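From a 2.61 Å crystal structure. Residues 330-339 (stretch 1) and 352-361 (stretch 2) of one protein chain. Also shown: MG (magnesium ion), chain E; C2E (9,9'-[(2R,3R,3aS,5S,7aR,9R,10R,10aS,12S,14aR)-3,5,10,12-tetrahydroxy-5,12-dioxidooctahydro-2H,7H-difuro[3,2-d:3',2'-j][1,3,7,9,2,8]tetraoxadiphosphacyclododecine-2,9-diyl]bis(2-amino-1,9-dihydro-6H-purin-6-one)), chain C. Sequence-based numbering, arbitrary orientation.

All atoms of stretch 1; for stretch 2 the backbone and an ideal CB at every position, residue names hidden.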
# COMPACT_ATOMS: atom_id res chain seq x y z
N ASP A 330 -19.45 -19.35 -4.23
CA ASP A 330 -18.28 -20.14 -3.88
C ASP A 330 -17.10 -19.68 -4.73
O ASP A 330 -17.23 -18.79 -5.57
CB ASP A 330 -18.56 -21.64 -4.06
CG ASP A 330 -17.81 -22.49 -3.06
OD1 ASP A 330 -16.78 -22.02 -2.53
OD2 ASP A 330 -18.25 -23.63 -2.80
N PHE A 331 -15.94 -20.30 -4.50
CA PHE A 331 -14.71 -19.86 -5.14
C PHE A 331 -13.80 -21.06 -5.40
O PHE A 331 -13.95 -22.12 -4.80
CB PHE A 331 -13.98 -18.82 -4.29
CG PHE A 331 -13.53 -19.33 -2.95
CD1 PHE A 331 -12.27 -19.89 -2.79
CD2 PHE A 331 -14.38 -19.27 -1.85
CE1 PHE A 331 -11.86 -20.37 -1.56
CE2 PHE A 331 -13.97 -19.74 -0.62
CZ PHE A 331 -12.71 -20.29 -0.47
N GLY A 332 -12.84 -20.85 -6.30
CA GLY A 332 -11.83 -21.85 -6.61
C GLY A 332 -10.49 -21.20 -6.87
O GLY A 332 -10.35 -19.98 -6.82
N VAL A 333 -9.49 -22.05 -7.13
CA VAL A 333 -8.12 -21.62 -7.37
C VAL A 333 -7.80 -21.79 -8.85
O VAL A 333 -8.19 -22.78 -9.46
CB VAL A 333 -7.12 -22.40 -6.49
CG1 VAL A 333 -5.72 -21.83 -6.62
CG2 VAL A 333 -7.58 -22.38 -5.04
N ASP A 334 -7.08 -20.82 -9.41
CA ASP A 334 -6.88 -20.76 -10.86
C ASP A 334 -5.52 -21.30 -11.30
O ASP A 334 -5.46 -22.13 -12.21
CB ASP A 334 -7.06 -19.31 -11.35
CG ASP A 334 -7.45 -19.24 -12.81
OD1 ASP A 334 -7.55 -20.30 -13.46
OD2 ASP A 334 -7.67 -18.11 -13.31
N ASN A 335 -4.43 -20.83 -10.70
CA ASN A 335 -3.09 -21.29 -11.04
C ASN A 335 -2.60 -22.37 -10.09
O ASN A 335 -1.45 -22.34 -9.64
CB ASN A 335 -2.11 -20.12 -11.07
CG ASN A 335 -2.29 -19.24 -12.29
OD1 ASN A 335 -2.73 -19.70 -13.34
ND2 ASN A 335 -1.94 -17.96 -12.15
N TYR A 336 -3.46 -23.34 -9.77
CA TYR A 336 -3.15 -24.32 -8.75
C TYR A 336 -1.91 -25.14 -9.11
O TYR A 336 -1.82 -25.69 -10.21
CB TYR A 336 -4.34 -25.25 -8.54
CG TYR A 336 -4.07 -26.34 -7.54
CD1 TYR A 336 -3.72 -26.03 -6.24
CD2 TYR A 336 -4.17 -27.68 -7.89
CE1 TYR A 336 -3.46 -27.01 -5.32
CE2 TYR A 336 -3.92 -28.68 -6.96
CZ TYR A 336 -3.57 -28.34 -5.68
OH TYR A 336 -3.32 -29.31 -4.74
N GLY A 337 -0.96 -25.20 -8.19
CA GLY A 337 0.24 -25.97 -8.36
C GLY A 337 1.45 -25.18 -8.83
O GLY A 337 2.55 -25.74 -8.85
N ARG A 338 1.28 -23.91 -9.20
CA ARG A 338 2.41 -23.14 -9.68
C ARG A 338 3.36 -22.80 -8.54
O ARG A 338 4.58 -22.75 -8.73
CB ARG A 338 1.93 -21.87 -10.38
CG ARG A 338 3.04 -21.10 -11.09
CD ARG A 338 2.49 -19.90 -11.84
NE ARG A 338 1.72 -20.28 -13.02
CZ ARG A 338 1.13 -19.41 -13.83
NH1 ARG A 338 1.22 -18.11 -13.59
NH2 ARG A 338 0.45 -19.84 -14.89
N ASN A 339 2.83 -22.56 -7.34
CA ASN A 339 3.64 -22.32 -6.16
C ASN A 339 3.68 -23.59 -5.30
O ASN A 339 3.19 -23.63 -4.17
CB ASN A 339 3.11 -21.12 -5.38
CG ASN A 339 3.16 -19.84 -6.19
OD1 ASN A 339 2.14 -19.19 -6.41
ND2 ASN A 339 4.36 -19.47 -6.64
N UNK A 352 -13.75 -24.73 -3.32
CA UNK A 352 -14.69 -25.67 -3.92
C UNK A 352 -13.99 -26.53 -4.98
O UNK A 352 -14.30 -27.72 -5.12
CB UNK A 352 -15.87 -24.92 -4.54
N UNK A 353 -13.05 -25.94 -5.71
CA UNK A 353 -12.32 -26.67 -6.74
C UNK A 353 -10.91 -26.11 -6.84
O UNK A 353 -10.59 -25.06 -6.28
CB UNK A 353 -13.04 -26.58 -8.09
N UNK A 354 -10.07 -26.83 -7.57
CA UNK A 354 -8.73 -26.37 -7.92
C UNK A 354 -8.54 -26.62 -9.41
O UNK A 354 -8.67 -27.75 -9.88
CB UNK A 354 -7.65 -27.08 -7.09
N UNK A 355 -8.27 -25.55 -10.16
CA UNK A 355 -7.97 -25.64 -11.58
C UNK A 355 -6.46 -25.66 -11.75
O UNK A 355 -5.79 -24.69 -11.38
CB UNK A 355 -8.60 -24.48 -12.36
N UNK A 356 -5.93 -26.76 -12.28
CA UNK A 356 -4.49 -26.96 -12.34
C UNK A 356 -3.82 -25.87 -13.17
O UNK A 356 -4.41 -25.28 -14.08
CB UNK A 356 -4.17 -28.34 -12.92
N UNK A 357 -2.57 -25.58 -12.82
CA UNK A 357 -1.73 -24.72 -13.64
C UNK A 357 -1.61 -25.32 -15.04
O UNK A 357 -1.32 -26.52 -15.19
CB UNK A 357 -0.35 -24.54 -13.00
N UNK A 358 -1.83 -24.50 -16.06
CA UNK A 358 -1.80 -25.00 -17.43
C UNK A 358 -0.41 -25.45 -17.86
O UNK A 358 -0.29 -26.10 -18.90
CB UNK A 358 -2.31 -23.92 -18.39
N UNK A 359 0.63 -25.14 -17.09
CA UNK A 359 1.96 -25.65 -17.38
C UNK A 359 2.08 -27.15 -17.12
O UNK A 359 3.09 -27.75 -17.51
CB UNK A 359 3.00 -24.90 -16.55
N UNK A 360 1.08 -27.77 -16.49
CA UNK A 360 1.11 -29.21 -16.28
C UNK A 360 0.77 -29.97 -17.56
O UNK A 360 1.22 -31.12 -17.72
CB UNK A 360 0.14 -29.60 -15.16
N UNK A 361 -0.00 -29.37 -18.46
CA UNK A 361 -0.23 -29.96 -19.77
C UNK A 361 0.91 -29.66 -20.74
O UNK A 361 0.83 -30.08 -21.90
CB UNK A 361 -1.55 -29.45 -20.35
MG MG E . -9.05 -19.01 -14.87
P1 C2E C . -6.94 -18.19 -17.66
O2P C2E C . -7.65 -18.30 -16.34
O1P C2E C . -5.89 -19.26 -17.62
O5' C2E C . -7.92 -18.62 -18.91
C5' C2E C . -7.47 -19.59 -19.79
C4' C2E C . -6.85 -18.84 -21.00
O4' C2E C . -6.31 -19.69 -21.83
C3' C2E C . -7.95 -18.17 -21.84
O3' C2E C . -7.32 -17.30 -22.67
C2' C2E C . -8.44 -19.36 -22.68
O2' C2E C . -9.20 -18.87 -23.86
C1' C2E C . -7.29 -19.80 -23.10
N9 C2E C . -7.14 -21.17 -23.54
C8 C2E C . -8.28 -21.69 -23.05
N7 C2E C . -8.29 -23.00 -23.38
C5 C2E C . -7.17 -23.28 -24.04
C6 C2E C . -6.59 -24.56 -24.67
O6 C2E C . -7.16 -25.60 -24.63
N1 C2E C . -5.32 -24.51 -25.33
C2 C2E C . -4.57 -23.28 -25.43
N2 C2E C . -3.27 -23.18 -26.09
N3 C2E C . -5.15 -22.10 -24.82
C4 C2E C . -6.47 -22.14 -24.13
P11 C2E C . -7.97 -15.78 -22.61
O21 C2E C . -9.37 -15.59 -23.15
O11 C2E C . -7.09 -14.91 -23.48
O5A C2E C . -7.73 -15.37 -21.03
C5A C2E C . -6.38 -15.09 -20.75
C4A C2E C . -6.25 -14.63 -19.36
O4A C2E C . -6.81 -13.46 -19.23
C3A C2E C . -7.03 -15.69 -18.31
O3A C2E C . -6.10 -16.78 -17.87
C2A C2E C . -7.37 -15.01 -17.34
O2A C2E C . -6.27 -14.99 -16.31
C1A C2E C . -7.62 -13.52 -17.95
N91 C2E C . -8.90 -13.33 -18.18
C81 C2E C . -9.65 -13.72 -19.21
N71 C2E C . -10.90 -13.27 -18.97
C51 C2E C . -10.89 -12.62 -17.81
C61 C2E C . -11.99 -11.90 -17.03
O61 C2E C . -13.08 -11.88 -17.48
N11 C2E C . -11.71 -11.27 -15.78
C21 C2E C . -10.38 -11.30 -15.24
N21 C2E C . -10.10 -10.65 -13.97
N31 C2E C . -9.33 -11.99 -15.99
C41 C2E C . -9.63 -12.65 -17.30

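Position 352 puts its CA-to-CB bond toward stretch 1. Its ideal CB lies 3.2 Å from D330 OD2, and its backbone N donates to F331 O (N to O 3.0 Å). A carboxylate nearby favours a basic or polar residue. The residue is K352. Its extended chain passes D330, CD to OD2 3.2 Å. NZ stays 4.5 Å from D330 OD2, beyond a salt bridge.

At 353 the strand runs parallel to stretch 1, beside G332, which offers a bare backbone. A flat ring could lie there, though a small residue would also fit. The residue is Y353, chi1 p. Its ring covers G332, with CA 3.6 Å from the ring centroid. An ideal CB on G332 would fall 2.1 Å from Y353 CZ, a clash.

Position 354 pairs with V333, and both side chains lie on the same face of the sheet. The ideal CB is 3.6 Å from Y336 CD2, so an apolar residue is expected; valine, isoleucine or leucine would suit. V354 is found. Its CB sits over the Y336 ring, and its CG1 reaches V333 CG2 at 4.2 Å.

Position 355 points sideways. Its N donates to V333 O (2.9 Å) and its O accepts from Y336 N (3.1 Å), spanning the bulge. Many residues would suit. The residue is K355, whose end leads away to a partner elsewhere in the structure.

Position 356 points away, so the backbone view restricts it little. A long apolar chain could still turn back to the Y336 ring. L356 does so, its CD2 3.6 Å from Y336 CD2.

Position 357 points sideways, and its N donates to Y336 O (2.7 Å). The guanidinium of R338 is within reach, so an acid is the natural choice, aspartate or perhaps glutamate. D357 forms the salt bridge: R338 NE to D357 OD2 is 3.0 Å, and R338 NH2 to D357 OD1 is 3.2 Å.

At 358 the ideal CB has nothing of stretch 1 within 5.5 Å. Only a long side chain would reach R338. Y358 does, its CE1 3.5 Å from R338 NH2.

Position 359 leaves the choice wide; L359 makes no close contact.

Position 360 points toward stretch 1 from a distance, which suits a large residue. F360 brings its ring edge to Y336 O, CE2 to O 3.6 Å.

Position 361 is out of reach. T361 bonds within its own stretch, OG1 to Y358 O 2.9 Å.

Stretch 2 (352-361) KYVKLDYLFT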
# COMPACT_ATOMS: atom_id res chain seq x y z
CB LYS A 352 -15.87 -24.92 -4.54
CG LYS A 352 -16.95 -25.83 -5.11
CD LYS A 352 -18.11 -25.01 -5.66
CE LYS A 352 -19.30 -25.90 -6.00
NZ LYS A 352 -20.49 -25.11 -6.42
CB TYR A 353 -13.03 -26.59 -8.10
CG TYR A 353 -13.10 -25.19 -8.67
CD1 TYR A 353 -12.10 -24.70 -9.49
CD2 TYR A 353 -14.18 -24.36 -8.38
CE1 TYR A 353 -12.17 -23.42 -10.01
CE2 TYR A 353 -14.26 -23.08 -8.90
CZ TYR A 353 -13.25 -22.62 -9.72
OH TYR A 353 -13.32 -21.35 -10.24
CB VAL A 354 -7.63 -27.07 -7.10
CG1 VAL A 354 -7.62 -26.53 -5.68
CG2 VAL A 354 -7.82 -28.58 -7.09
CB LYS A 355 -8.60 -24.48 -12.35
CG LYS A 355 -8.70 -24.71 -13.85
CD LYS A 355 -9.66 -23.73 -14.50
CE LYS A 355 -11.07 -23.88 -13.93
NZ LYS A 355 -12.05 -23.00 -14.63
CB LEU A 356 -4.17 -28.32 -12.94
CG LEU A 356 -4.44 -29.55 -12.07
CD1 LEU A 356 -4.30 -30.82 -12.88
CD2 LEU A 356 -3.50 -29.56 -10.88
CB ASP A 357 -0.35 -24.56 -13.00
CG ASP A 357 0.52 -23.53 -13.70
OD1 ASP A 357 0.09 -22.98 -14.74
OD2 ASP A 357 1.64 -23.27 -13.22
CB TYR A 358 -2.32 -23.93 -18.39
CG TYR A 358 -1.36 -22.82 -18.73
CD1 TYR A 358 -1.27 -21.68 -17.93
CD2 TYR A 358 -0.55 -22.89 -19.86
CE1 TYR A 358 -0.39 -20.66 -18.24
CE2 TYR A 358 0.32 -21.87 -20.18
CZ TYR A 358 0.40 -20.76 -19.37
OH TYR A 358 1.27 -19.74 -19.69
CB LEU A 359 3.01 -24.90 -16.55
CG LEU A 359 3.21 -23.43 -16.91
CD1 LEU A 359 4.26 -22.80 -16.02
CD2 LEU A 359 3.60 -23.30 -18.37
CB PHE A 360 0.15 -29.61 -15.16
CG PHE A 360 0.66 -29.25 -13.79
CD1 PHE A 360 1.77 -29.88 -13.26
CD2 PHE A 360 0.01 -28.30 -13.02
CE1 PHE A 360 2.24 -29.56 -12.00
CE2 PHE A 360 0.48 -27.97 -11.75
CZ PHE A 360 1.59 -28.61 -11.25
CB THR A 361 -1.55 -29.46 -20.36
OG1 THR A 361 -1.43 -28.07 -20.70
CG2 THR A 361 -2.68 -29.63 -19.36
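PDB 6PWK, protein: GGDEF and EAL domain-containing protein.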